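Local structure of inositol dehydrogenase (Lactobacillus casei, 4N54) at residues 18-23 with 44-49. The protein catalyses the NAD-dependent oxidation of scyllo-inositol, probably passing hydride from the sugar alcohol to the nicotinamide of the cofactor. Residues are numbered along the deposited sequence; the frame is centred on the assembly and turned at random.
Sequences GIVGLG and AATSVV. With NAI (1,4-dihydronicotinamide adenine dinucleotide), chain E.
Thr46, Ala44 and Ile19 supply the largest buried areas where strands 15-20 and 40-46 run side by side, the short segments 18-20 and 44-46 diverging by only 13°. Three backbone bonds establish the parallel pairing: Ile19 N reaches Ala44 O at 2.8 Å, Thr46 N gives its hydrogen to Ile19 O, and Thr46 O receives Gly21 N with a nearly straight N-H...O angle of 163°. Beside this ladder the side chains alternate between faces. Ala44, Val20 and Thr46 share one, where Ala44 CB packs on Gly18 CA at 4.0 Å. A chi1 of 55° puts Val20 CG2 anti to the backbone N, which lets it touch both Thr46 CB, at 3.9 Å, and the adenine at NAI C2A, 3.5 Å away. On the other face Ile19 CG2 rests against Ala45 CB at 3.9 Å, and Leu22 CD1 joins the same methyl. Past the strand ends both loops hold the adenosine ribose: Leu22 N bonds NAI O3B at 2.8 Å, while Ser47 OG lies 2.6 Å from NAI O2B in a hydrogen bond. Ser47 OG also accepts from Val49 N in an ST turn and is hydrogen-bonded to Glu52, whose carboxylate also bonds the cofactor. With an alanine in place of Ser47, O2B and Glu52 would probably each lose a hydrogen-bond partner and Val49 N its side-chain acceptor. In this beta-alpha-beta unit the parallel pairing brings the two loops together, and their polar groups hold both ribose hydroxyls, consistent with a Rossmann site for NAD(H).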
# COMPACT_ATOMS: atom_id res chain seq x y z
N GLY A 18 16.38 -36.80 -16.64
CA GLY A 18 17.73 -36.71 -16.14
C GLY A 18 18.18 -35.27 -16.09
O GLY A 18 18.05 -34.56 -17.07
N ILE A 19 18.73 -34.84 -14.96
CA ILE A 19 19.08 -33.44 -14.77
C ILE A 19 20.59 -33.26 -14.72
O ILE A 19 21.30 -34.12 -14.25
CB ILE A 19 18.39 -32.87 -13.51
CG1 ILE A 19 18.52 -31.35 -13.43
CG2 ILE A 19 18.91 -33.51 -12.25
CD1 ILE A 19 17.67 -30.73 -12.38
N VAL A 20 21.07 -32.14 -15.25
CA VAL A 20 22.46 -31.77 -15.10
C VAL A 20 22.56 -30.46 -14.35
O VAL A 20 22.06 -29.44 -14.80
CB VAL A 20 23.23 -31.71 -16.45
CG1 VAL A 20 22.56 -30.80 -17.45
CG2 VAL A 20 24.67 -31.28 -16.24
N GLY A 21 23.18 -30.49 -13.19
CA GLY A 21 23.26 -29.30 -12.39
C GLY A 21 22.42 -29.43 -11.14
O GLY A 21 21.23 -29.70 -11.21
N LEU A 22 23.04 -29.23 -9.99
CA LEU A 22 22.33 -29.33 -8.75
C LEU A 22 22.73 -28.18 -7.84
O LEU A 22 22.82 -28.33 -6.64
CB LEU A 22 22.58 -30.68 -8.11
CG LEU A 22 22.15 -31.90 -8.91
CD1 LEU A 22 22.69 -33.16 -8.30
CD2 LEU A 22 20.67 -32.00 -9.02
N GLY A 23 22.95 -27.02 -8.44
CA GLY A 23 23.35 -25.85 -7.70
C GLY A 23 22.19 -25.03 -7.17
O GLY A 23 21.17 -25.58 -6.79
N ALA A 44 17.85 -39.64 -13.38
CA ALA A 44 19.28 -39.46 -13.47
C ALA A 44 19.73 -38.05 -13.14
O ALA A 44 18.99 -37.10 -13.31
CB ALA A 44 19.75 -39.85 -14.84
N ALA A 45 20.97 -37.92 -12.69
CA ALA A 45 21.53 -36.62 -12.34
C ALA A 45 23.02 -36.54 -12.62
O ALA A 45 23.76 -37.47 -12.34
CB ALA A 45 21.23 -36.29 -10.90
N THR A 46 23.45 -35.41 -13.16
CA THR A 46 24.83 -35.21 -13.53
C THR A 46 25.37 -33.98 -12.83
O THR A 46 24.68 -32.97 -12.75
CB THR A 46 24.95 -35.01 -15.04
OG1 THR A 46 24.46 -36.17 -15.72
CG2 THR A 46 26.36 -34.78 -15.44
N SER A 47 26.58 -34.06 -12.31
CA SER A 47 27.22 -32.93 -11.67
C SER A 47 28.69 -33.15 -11.46
O SER A 47 29.14 -34.27 -11.28
CB SER A 47 26.59 -32.64 -10.32
OG SER A 47 27.29 -31.60 -9.68
N VAL A 48 29.44 -32.07 -11.44
CA VAL A 48 30.86 -32.14 -11.19
C VAL A 48 31.16 -32.05 -9.69
O VAL A 48 32.30 -31.86 -9.30
CB VAL A 48 31.61 -31.04 -11.95
CG1 VAL A 48 31.52 -31.29 -13.43
CG2 VAL A 48 31.04 -29.71 -11.61
N VAL A 49 30.13 -32.18 -8.87
CA VAL A 49 30.30 -32.21 -7.43
C VAL A 49 29.72 -33.48 -6.86
O VAL A 49 28.51 -33.65 -6.81
CB VAL A 49 29.66 -31.00 -6.73
CG1 VAL A 49 30.00 -31.01 -5.27
CG2 VAL A 49 30.13 -29.72 -7.35
PA NAI E . 25.33 -23.18 -9.64
O1A NAI E . 26.69 -22.77 -9.89
O2A NAI E . 24.64 -22.93 -8.38
O5B NAI E . 25.15 -24.68 -9.95
C5B NAI E . 25.90 -25.29 -10.96
C4B NAI E . 25.66 -26.78 -10.99
O4B NAI E . 26.09 -27.23 -12.26
C3B NAI E . 26.49 -27.55 -9.99
O3B NAI E . 25.78 -28.71 -9.66
C2B NAI E . 27.68 -28.03 -10.77
O2B NAI E . 28.13 -29.25 -10.22
C1B NAI E . 27.07 -28.24 -12.12
N9A NAI E . 28.05 -28.16 -13.20
C8A NAI E . 28.90 -27.18 -13.40
N7A NAI E . 29.67 -27.41 -14.47
C5A NAI E . 29.28 -28.56 -14.99
C6A NAI E . 29.67 -29.39 -16.13
N6A NAI E . 30.63 -28.99 -16.93
N1A NAI E . 29.03 -30.54 -16.35
C2A NAI E . 28.06 -30.92 -15.53
N3A NAI E . 27.64 -30.22 -14.47
C4A NAI E . 28.21 -29.06 -14.14
O3 NAI E . 24.51 -22.51 -10.81
PN NAI E . 23.00 -22.13 -10.75
O1N NAI E . 22.87 -20.90 -10.01
O2N NAI E . 22.21 -23.27 -10.38
O5D NAI E . 22.71 -21.83 -12.26
C5D NAI E . 22.34 -22.83 -13.18
C4D NAI E . 21.72 -22.29 -14.46
O4D NAI E . 20.41 -21.89 -14.20
C3D NAI E . 22.46 -21.11 -15.04
O3D NAI E . 22.48 -21.24 -16.44
C2D NAI E . 21.60 -19.95 -14.62
O2D NAI E . 21.67 -18.88 -15.54
C1D NAI E . 20.22 -20.55 -14.53
N1N NAI E . 19.43 -20.00 -13.46
C2N NAI E . 18.23 -19.59 -13.76
C3N NAI E . 17.38 -19.05 -12.84
C7N NAI E . 16.04 -18.58 -13.27
O7N NAI E . 15.50 -17.75 -12.65
N7N NAI E . 15.44 -19.07 -14.32
C4N NAI E . 17.82 -18.91 -11.41
C5N NAI E . 19.16 -19.42 -11.21
C6N NAI E . 19.90 -19.94 -12.24